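Long-range contacts in KLTH0A00704p (Lachancea thermotolerans, PDB 4J2G), which forms the N-terminal HORMA domain of the autophagy protein Atg13, a domain that mediates recruitment of PI 3-kinase in autophagy: residues Ser103-Leu108 against Val118-Lys123; Met128-Leu133 against Leu178-Leu183. The protein carries 1 engineered substitution. One frame throughout, in Å; residues are numbered along the deposited sequence.

Contact 1 of 2, residues Ser103-Leu108 against Val118-Lys123; sequences SQQVTL and VCKGTK
The beta hairpin of strands 105-109 and 115-120 is distorted by a classic beta bulge, in which V118 and C119 together face V106. V118, with an alpha-like psi of -61°, is the extra residue, and its backbone N lies 2.8 Å from V106 O. V106 O takes a second, weak bond from C119 N (3.5 Å). A third N-H, again weak, comes from within its own strand: Q105 NE2 is 3.3 Å from V106 O. In return V106 N gives a nearly straight bond to C119 O (2.8 Å, 165° at the hydrogen). The bulge turns the V118 side chain toward the partner strand, where its CB meets V106 CG1 at 3.9 Å and its CG2 reaches L108 CB at 3.9 Å. C119 SG lies on the same face as V106. This hairpin belongs to the small three-stranded antiparallel sheet of the HORMA domain; strand 268-271 pairs along the other side of 105-109, and its F269 packs on V106, L108 and V118, while I127 also touches both valines. On the other face, Q105 and K120 run side by side. With CG anti to the backbone N (chi1 -172°) and the chain bent beyond it, the Q105 amide folds over the neighbouring strand, OE1 coming 3.3 Å from K120 CG. Just past the strand ends, G121 N donates to Q104 O (2.8 Å), and the chain leaves through a type II' turn, K120 to K123, in which the positive phi of G121 favours glycine.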
loop_
_atom_site.group_PDB
_atom_site.type_symbol
_atom_site.label_atom_id
_atom_site.label_comp_id
_atom_site.label_asym_id
_atom_site.label_seq_id
_atom_site.Cartn_x
_atom_site.Cartn_y
_atom_site.Cartn_z
ATOM N N SER A 103 -8.346 24.553 13.239
ATOM C CA SER A 103 -8.175 24.278 14.682
ATOM C C SER A 103 -8.043 22.771 15.061
ATOM O O SER A 103 -7.694 22.413 16.208
ATOM C CB SER A 103 -9.347 24.865 15.464
ATOM O OG SER A 103 -10.466 23.991 15.438
ATOM N N GLN A 104 -8.360 21.899 14.107
ATOM C CA GLN A 104 -8.287 20.439 14.319
ATOM C C GLN A 104 -6.830 19.910 14.399
ATOM O O GLN A 104 -6.006 20.163 13.529
ATOM C CB GLN A 104 -9.124 19.721 13.259
ATOM C CG GLN A 104 -10.615 19.939 13.488
ATOM C CD GLN A 104 -11.522 19.233 12.479
ATOM O OE1 GLN A 104 -11.421 19.434 11.257
ATOM N NE2 GLN A 104 -12.473 18.465 12.999
ATOM N N GLN A 105 -6.528 19.213 15.485
ATOM C CA GLN A 105 -5.230 18.614 15.727
ATOM C C GLN A 105 -5.329 17.092 15.402
ATOM O O GLN A 105 -6.226 16.399 15.916
ATOM C CB GLN A 105 -4.890 18.823 17.229
ATOM C CG GLN A 105 -3.491 18.445 17.721
ATOM C CD GLN A 105 -2.334 18.966 16.859
ATOM O OE1 GLN A 105 -2.271 20.153 16.525
ATOM N NE2 GLN A 105 -1.397 18.095 16.534
ATOM N N VAL A 106 -4.407 16.587 14.584
ATOM C CA VAL A 106 -4.198 15.132 14.479
ATOM C C VAL A 106 -3.177 14.597 15.488
ATOM O O VAL A 106 -2.031 15.021 15.562
ATOM C CB VAL A 106 -3.772 14.723 13.056
ATOM C CG1 VAL A 106 -3.579 13.203 12.954
ATOM C CG2 VAL A 106 -4.823 15.192 12.078
ATOM N N THR A 107 -3.637 13.722 16.336
ATOM C CA THR A 107 -2.742 12.960 17.168
ATOM C C THR A 107 -2.733 11.414 16.759
ATOM O O THR A 107 -3.609 10.955 16.004
ATOM C CB THR A 107 -3.156 13.016 18.634
ATOM O OG1 THR A 107 -4.518 12.598 18.758
ATOM C CG2 THR A 107 -2.935 14.402 19.237
ATOM N N LEU A 108 -1.720 10.729 17.252
ATOM C CA LEU A 108 -1.462 9.315 17.077
ATOM C C LEU A 108 -1.139 8.770 18.446
ATOM O O LEU A 108 -0.293 9.348 19.157
ATOM C CB LEU A 108 -0.222 9.126 16.179
ATOM C CG LEU A 108 0.236 7.634 15.983
ATOM C CD1 LEU A 108 -0.945 6.790 15.356
ATOM C CD2 LEU A 108 1.514 7.574 15.073
ATOM N N VAL A 118 0.724 15.124 15.620
ATOM C CA VAL A 118 1.090 14.919 14.219
ATOM C C VAL A 118 1.021 16.210 13.397
ATOM O O VAL A 118 2.017 16.620 12.820
ATOM C CB VAL A 118 0.206 13.840 13.536
ATOM C CG1 VAL A 118 0.713 13.566 12.130
ATOM C CG2 VAL A 118 0.173 12.580 14.386
ATOM N N CYS A 119 -0.146 16.822 13.288
ATOM C CA CYS A 119 -0.260 18.068 12.516
ATOM C C CYS A 119 -1.578 18.764 12.765
ATOM O O CYS A 119 -2.487 18.177 13.333
ATOM C CB CYS A 119 -0.070 17.808 11.026
ATOM S SG CYS A 119 -1.140 16.494 10.330
ATOM N N LYS A 120 -1.666 20.016 12.327
ATOM C CA LYS A 120 -2.798 20.889 12.628
ATOM C C LYS A 120 -3.466 21.285 11.318
ATOM O O LYS A 120 -2.797 21.473 10.293
ATOM C CB LYS A 120 -2.341 22.157 13.379
ATOM C CG LYS A 120 -1.028 22.027 14.158
ATOM C CD LYS A 120 -0.191 23.305 14.106
ATOM C CE LYS A 120 1.230 23.080 14.609
ATOM N NZ LYS A 120 2.107 24.230 14.262
ATOM N N GLY A 121 -4.784 21.421 11.366
ATOM C CA GLY A 121 -5.583 21.804 10.209
ATOM C C GLY A 121 -5.100 21.361 8.834
ATOM O O GLY A 121 -5.109 20.181 8.496
ATOM N N THR A 122 -4.671 22.316 8.032
ATOM C CA THR A 122 -4.444 22.041 6.619
ATOM C C THR A 122 -2.959 22.088 6.231
ATOM O O THR A 122 -2.594 22.100 5.061
ATOM C CB THR A 122 -5.341 22.952 5.740
ATOM O OG1 THR A 122 -5.189 22.593 4.370
ATOM C CG2 THR A 122 -5.001 24.433 5.918
ATOM N N LYS A 123 -2.100 22.096 7.236
ATOM C CA LYS A 123 -0.666 22.105 7.006
ATOM C C LYS A 123 -0.208 20.955 6.080
ATOM O O LYS A 123 0.712 21.103 5.291
ATOM C CB LYS A 123 0.056 22.041 8.359
ATOM C CG LYS A 123 0.473 23.391 8.939
ATOM C CD LYS A 123 -0.642 24.101 9.717
ATOM C CE LYS A 123 -0.146 25.426 10.293
ATOM N NZ LYS A 123 -0.985 25.973 11.396
#

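Contact 2 of 2, residues Met128-Leu133 against Leu178-Leu183; sequences MLERWL and LPASEL. With SO4 (sulfate ion), chain C.
L129 and E130 both turn toward helix 179-187, which packs against strand 126-136, the middle strand of the five-stranded HORMA sheet. They form a classic beta bulge opposite T93, which brings two consecutive side chains to the helix. L129 CD1 makes loose apolar contacts with A180 CB (4.3 Å) and L183 CD2 (4.2 Å). The extended E130 chain carries its carboxylate between W132 and the start of the helix. E130 OE1 accepts the hydroxyl of T93 as well as W132 NE1 (3.1 Å, 171° at the hydrogen), the indole donor coming from above the carboxylate plane. E130 OE2 takes a water at 2.6 Å, which in turn accepts A180 N, so the acid meets the helix N-terminal end through one water, an arrangement likely to stabilise its charge. An alanine here would probably leave W132 NE1 without this acceptor and the water without its carboxylate mate. R131, salt-bridged to E92, holds a sulfate, probably from the crystallisation liquor, with NH2 2.7 Å from O4. W132, backed by helix 158-177, meets L178 tip to tip, its CZ2 3.7 Å from L178 CD1.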
loop_
_atom_site.group_PDB
_atom_site.type_symbol
_atom_site.label_atom_id
_atom_site.label_comp_id
_atom_site.label_asym_id
_atom_site.label_seq_id
_atom_site.Cartn_x
_atom_site.Cartn_y
_atom_site.Cartn_z
HETATM N N MSE A 128 0.813 9.108 4.975
HETATM C CA MSE A 128 1.059 7.810 4.342
HETATM C C MSE A 128 0.936 6.708 5.350
HETATM O O MSE A 128 1.411 6.840 6.465
HETATM C CB MSE A 128 2.500 7.831 3.878
HETATM C CG MSE A 128 2.608 8.390 2.495
HETATM SE SE MSE A 128 1.548 7.535 1.101
HETATM C CE MSE A 128 2.624 5.899 1.252
ATOM N N LEU A 129 0.313 5.588 4.968
ATOM C CA LEU A 129 0.174 4.517 5.898
ATOM C C LEU A 129 0.779 3.189 5.366
ATOM O O LEU A 129 1.259 2.386 6.149
ATOM C CB LEU A 129 -1.345 4.312 6.167
ATOM C CG LEU A 129 -2.177 5.486 6.721
ATOM C CD1 LEU A 129 -3.649 5.203 6.730
ATOM C CD2 LEU A 129 -1.690 5.886 8.100
ATOM N N GLU A 130 0.658 2.939 4.071
ATOM C CA GLU A 130 1.131 1.691 3.497
ATOM C C GLU A 130 1.648 1.981 2.121
ATOM O O GLU A 130 1.093 2.840 1.408
ATOM C CB GLU A 130 0.005 0.676 3.263
ATOM C CG GLU A 130 -0.872 0.357 4.456
ATOM C CD GLU A 130 -2.094 -0.550 4.067
ATOM O OE1 GLU A 130 -2.705 -0.473 2.920
ATOM O OE2 GLU A 130 -2.463 -1.331 4.962
ATOM N N ARG A 131 2.655 1.226 1.710
ATOM C CA ARG A 131 3.030 1.299 0.286
ATOM C C ARG A 131 3.296 -0.091 -0.238
ATOM O O ARG A 131 4.192 -0.753 0.248
ATOM C CB ARG A 131 4.225 2.197 0.048
ATOM C CG ARG A 131 4.530 2.461 -1.437
ATOM C CD ARG A 131 5.772 3.380 -1.550
ATOM N NE ARG A 131 5.446 4.797 -1.318
ATOM C CZ ARG A 131 6.041 5.596 -0.422
ATOM N NH1 ARG A 131 7.010 5.160 0.363
ATOM N NH2 ARG A 131 5.675 6.871 -0.335
ATOM N N TRP A 132 2.516 -0.491 -1.234
ATOM C CA TRP A 132 2.567 -1.866 -1.805
ATOM C C TRP A 132 3.343 -1.772 -3.090
ATOM O O TRP A 132 3.325 -0.744 -3.778
ATOM C CB TRP A 132 1.150 -2.332 -2.168
ATOM C CG TRP A 132 0.229 -2.507 -1.027
ATOM C CD1 TRP A 132 -0.497 -1.498 -0.365
ATOM C CD2 TRP A 132 -0.124 -3.728 -0.398
ATOM N NE1 TRP A 132 -1.217 -2.051 0.646
ATOM C CE2 TRP A 132 -1.059 -3.414 0.626
ATOM C CE3 TRP A 132 0.263 -5.079 -0.592
ATOM C CZ2 TRP A 132 -1.636 -4.388 1.456
ATOM C CZ3 TRP A 132 -0.292 -6.028 0.216
ATOM C CH2 TRP A 132 -1.238 -5.683 1.260
ATOM N N LEU A 133 4.003 -2.849 -3.436
ATOM C CA LEU A 133 4.748 -2.930 -4.684
ATOM C C LEU A 133 4.464 -4.349 -5.212
ATOM O O LEU A 133 4.681 -5.308 -4.494
ATOM C CB LEU A 133 6.221 -2.919 -4.362
ATOM C CG LEU A 133 7.133 -3.202 -5.566
ATOM C CD1 LEU A 133 6.980 -2.177 -6.711
ATOM C CD2 LEU A 133 8.601 -3.384 -5.196
ATOM N N LEU A 178 -3.881 -5.724 8.202
ATOM C CA LEU A 178 -2.901 -4.709 8.505
ATOM C C LEU A 178 -3.478 -3.626 9.431
ATOM O O LEU A 178 -4.646 -3.467 9.487
ATOM C CB LEU A 178 -2.410 -4.087 7.213
ATOM C CG LEU A 178 -1.578 -5.141 6.447
ATOM C CD1 LEU A 178 -1.226 -4.498 5.137
ATOM C CD2 LEU A 178 -0.318 -5.611 7.174
ATOM N N PRO A 179 -2.634 -2.901 10.138
ATOM C CA PRO A 179 -3.039 -1.776 11.024
ATOM C C PRO A 179 -3.942 -0.745 10.390
ATOM O O PRO A 179 -4.795 -0.183 11.097
ATOM C CB PRO A 179 -1.690 -1.098 11.342
ATOM C CG PRO A 179 -0.720 -2.227 11.331
ATOM C CD PRO A 179 -1.158 -3.075 10.120
ATOM N N ALA A 180 -3.770 -0.446 9.103
ATOM C CA ALA A 180 -4.668 0.565 8.482
ATOM C C ALA A 180 -6.098 0.037 8.388
ATOM O O ALA A 180 -7.037 0.877 8.320
ATOM C CB ALA A 180 -4.199 0.977 7.109
ATOM N N SER A 181 -6.272 -1.318 8.333
ATOM C CA SER A 181 -7.639 -1.904 8.289
ATOM C C SER A 181 -8.321 -1.671 9.619
ATOM O O SER A 181 -9.531 -1.427 9.677
ATOM C CB SER A 181 -7.640 -3.446 8.020
ATOM O OG SER A 181 -7.086 -3.669 6.755
ATOM N N GLU A 182 -7.522 -1.701 10.678
ATOM C CA GLU A 182 -8.043 -1.484 12.022
ATOM C C GLU A 182 -8.515 -0.002 12.097
ATOM O O GLU A 182 -9.618 0.294 12.514
ATOM C CB GLU A 182 -6.974 -1.966 13.040
ATOM C CG GLU A 182 -7.041 -1.400 14.445
ATOM C CD GLU A 182 -8.362 -1.645 15.146
ATOM O OE1 GLU A 182 -9.113 -0.665 15.361
ATOM O OE2 GLU A 182 -8.654 -2.812 15.492
ATOM N N LEU A 183 -7.756 0.911 11.504
ATOM C CA LEU A 183 -8.209 2.325 11.378
ATOM C C LEU A 183 -9.471 2.451 10.501
ATOM O O LEU A 183 -10.385 3.205 10.850
ATOM C CB LEU A 183 -7.101 3.238 10.819
ATOM C CG LEU A 183 -7.569 4.702 10.550
ATOM C CD1 LEU A 183 -7.952 5.391 11.851
ATOM C CD2 LEU A 183 -6.416 5.476 9.918
HETATM S S SO4 C . 7.981 8.416 1.965
HETATM O O1 SO4 C . 8.889 7.453 1.378
HETATM O O2 SO4 C . 8.586 8.664 3.281
HETATM O O3 SO4 C . 7.787 9.740 1.332
HETATM O O4 SO4 C . 6.637 7.803 1.955
HETATM O O HOH W 1 -1.467 -1.031 7.355
#

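In the fold
Contact 1 lies toward the periphery, its centre about 23 Å from that of the chain, whereas contact 2 is a wholly buried junction about 6 Å from it. The two share no element, but strands 115-120 and 126-136 follow one another in the chain, and the nearest atoms of the two contacts are about 7 Å apart, without touching. Contact 1 joins neighbouring strands of the small sheet mainly by direct backbone bonds, with apolar side chains on one face and polar ones on the other. Contact 2 joins the large sheet to a helix by side chains and a single bridging water, around a buried carboxylate. A classic bulge shapes the strand in both.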